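Side-chain contact in Rab GDP dissociation inhibitor alpha (Naegleria fowleri, PDB 6C87), which probably binds prenylated Rab GTPases in their GDP-bound form, slowing nucleotide release and carrying them between membranes and cytosol: residues Asn55-Phe60 with Asp67-Ala72. Residues are numbered along the deposited sequence; the frame is centred on the assembly and turned at random.
Sequences NLDQMF and DAKPPA
Pro70 lies flat on the ring of Phe60, and this is where the packing is tight. Pro70 CA sits 3.7 Å from the centroid of the Phe60 ring and only 9° off the ring normal, a CH-pi contact over the middle of one face. Pro70 CG reaches Phe60 CD1 at 3.6 Å. Ala68 CB comes to the edge of the same ring, near its plane, and Pro71 CD meets Phe60 CZ obliquely at 3.6 Å, so Ala68, Pro70 and Pro71 of the loop pack round one aromatic side chain. Leu56, one helical turn earlier, adds its CD2 against Pro70 CB at 3.6 Å; with CG anti to the backbone N (chi1 -164°), its branch is directed at the proline. The same two side chains also touch the sheet: Leu56 meets Ile314 of strand 302-315, and Phe60 meets Glu389 of strand 389-400.

The outer side is looser and polar. Lys69 starts away from the helix, but bends at chi2 and chi3 and brings NZ back to Asp57 OD2, a long salt bridge of 3.6 Å. A water accepts from Lys69 NZ at 2.9 Å and donates to Asp57 O and, weakly, to Ala68 O. No direct hydrogen bond joins the two segments.

At the start of the helix, Asn55 OD1 takes Gln58 N at 2.8 Å and Gln58 OE1 takes Asn55 N in return. The whole is a capping-box helix whose following loop doubles back along it, proline against aromatic, on the periphery of the GDI fold.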
loop_
_atom_site.group_PDB
_atom_site.type_symbol
_atom_site.label_atom_id
_atom_site.label_comp_id
_atom_site.label_asym_id
_atom_site.label_seq_id
_atom_site.Cartn_x
_atom_site.Cartn_y
_atom_site.Cartn_z
ATOM N N ASN A 55 -11.133 -41.741 -9.734
ATOM C CA ASN A 55 -11.671 -42.376 -10.921
ATOM C C ASN A 55 -12.887 -43.200 -10.511
ATOM O O ASN A 55 -13.254 -43.263 -9.333
ATOM C CB ASN A 55 -10.607 -43.210 -11.652
ATOM C CG ASN A 55 -10.108 -44.407 -10.847
ATOM O OD1 ASN A 55 -10.873 -45.114 -10.189
ATOM N ND2 ASN A 55 -8.808 -44.641 -10.913
ATOM N N LEU A 56 -13.512 -43.856 -11.496
ATOM C CA LEU A 56 -14.793 -44.509 -11.252
ATOM C C LEU A 56 -14.638 -45.704 -10.315
ATOM O O LEU A 56 -15.443 -45.880 -9.393
ATOM C CB LEU A 56 -15.432 -44.914 -12.579
ATOM C CG LEU A 56 -16.920 -45.275 -12.558
ATOM C CD1 LEU A 56 -17.778 -44.089 -12.110
ATOM C CD2 LEU A 56 -17.371 -45.762 -13.919
ATOM N N ASP A 57 -13.602 -46.524 -10.518
ATOM C CA ASP A 57 -13.356 -47.635 -9.598
ATOM C C ASP A 57 -13.165 -47.120 -8.177
ATOM O O ASP A 57 -13.660 -47.719 -7.214
ATOM C CB ASP A 57 -12.120 -48.430 -10.026
ATOM C CG ASP A 57 -12.316 -49.203 -11.330
ATOM O OD1 ASP A 57 -11.298 -49.443 -12.017
ATOM O OD2 ASP A 57 -13.464 -49.536 -11.692
ATOM N N GLN A 58 -12.434 -46.011 -8.030
ATOM C CA GLN A 58 -12.204 -45.430 -6.711
ATOM C C GLN A 58 -13.495 -44.876 -6.113
ATOM O O GLN A 58 -13.703 -44.958 -4.897
ATOM C CB GLN A 58 -11.122 -44.347 -6.794
ATOM C CG GLN A 58 -9.722 -44.890 -7.096
ATOM C CD GLN A 58 -8.699 -43.804 -7.415
ATOM O OE1 GLN A 58 -9.023 -42.762 -8.000
ATOM N NE2 GLN A 58 -7.451 -44.048 -7.026
ATOM N N MET A 59 -14.368 -44.299 -6.946
ATOM C CA MET A 59 -15.671 -43.841 -6.459
ATOM C C MET A 59 -16.496 -45.010 -5.935
ATOM O O MET A 59 -17.087 -44.933 -4.853
ATOM C CB MET A 59 -16.427 -43.121 -7.569
ATOM C CG MET A 59 -15.818 -41.803 -7.969
ATOM S SD MET A 59 -16.072 -40.511 -6.750
ATOM C CE MET A 59 -17.825 -40.218 -6.875
ATOM N N PHE A 60 -16.552 -46.103 -6.702
ATOM C CA PHE A 60 -17.320 -47.269 -6.275
ATOM C C PHE A 60 -16.728 -47.918 -5.026
ATOM O O PHE A 60 -17.477 -48.391 -4.165
ATOM C CB PHE A 60 -17.428 -48.281 -7.415
ATOM C CG PHE A 60 -18.647 -48.083 -8.271
ATOM C CD1 PHE A 60 -18.736 -47.002 -9.139
ATOM C CD2 PHE A 60 -19.717 -48.962 -8.189
ATOM C CE1 PHE A 60 -19.865 -46.812 -9.920
ATOM C CE2 PHE A 60 -20.853 -48.780 -8.969
ATOM C CZ PHE A 60 -20.927 -47.704 -9.836
ATOM N N ASP A 67 -15.892 -54.526 -2.715
ATOM C CA ASP A 67 -16.184 -55.495 -3.766
ATOM C C ASP A 67 -16.936 -54.903 -4.956
ATOM O O ASP A 67 -17.000 -55.549 -6.008
ATOM C CB ASP A 67 -16.995 -56.662 -3.187
ATOM N N ALA A 68 -17.493 -53.702 -4.822
ATOM C CA ALA A 68 -18.369 -53.147 -5.849
ATOM C C ALA A 68 -17.597 -52.697 -7.087
ATOM O O ALA A 68 -16.620 -51.949 -6.992
ATOM C CB ALA A 68 -19.162 -51.975 -5.274
ATOM N N LYS A 69 -18.060 -53.137 -8.258
ATOM C CA LYS A 69 -17.456 -52.771 -9.524
ATOM C C LYS A 69 -18.437 -51.962 -10.370
ATOM O O LYS A 69 -19.637 -52.245 -10.373
ATOM C CB LYS A 69 -17.004 -54.017 -10.306
ATOM C CG LYS A 69 -15.985 -54.895 -9.571
ATOM C CD LYS A 69 -14.717 -54.122 -9.217
ATOM C CE LYS A 69 -14.076 -53.487 -10.448
ATOM N NZ LYS A 69 -12.863 -52.694 -10.101
ATOM N N PRO A 70 -17.961 -50.943 -11.076
ATOM C CA PRO A 70 -18.861 -50.090 -11.862
ATOM C C PRO A 70 -19.411 -50.824 -13.071
ATOM O O PRO A 70 -18.685 -51.580 -13.734
ATOM C CB PRO A 70 -17.960 -48.919 -12.288
ATOM C CG PRO A 70 -16.762 -48.994 -11.386
ATOM C CD PRO A 70 -16.583 -50.429 -11.055
ATOM N N PRO A 71 -20.684 -50.612 -13.404
ATOM C CA PRO A 71 -21.242 -51.219 -14.619
ATOM C C PRO A 71 -20.608 -50.652 -15.875
ATOM O O PRO A 71 -20.195 -49.490 -15.929
ATOM C CB PRO A 71 -22.732 -50.865 -14.544
ATOM C CG PRO A 71 -22.794 -49.650 -13.669
ATOM C CD PRO A 71 -21.674 -49.795 -12.677
ATOM N N ALA A 72 -20.557 -51.493 -16.906
ATOM C CA ALA A 72 -19.899 -51.106 -18.147
ATOM C C ALA A 72 -20.563 -49.892 -18.790
ATOM O O ALA A 72 -19.896 -49.104 -19.465
ATOM C CB ALA A 72 -19.895 -52.295 -19.110
HETATM O O HOH W 1 -13.778 -50.665 -8.166
#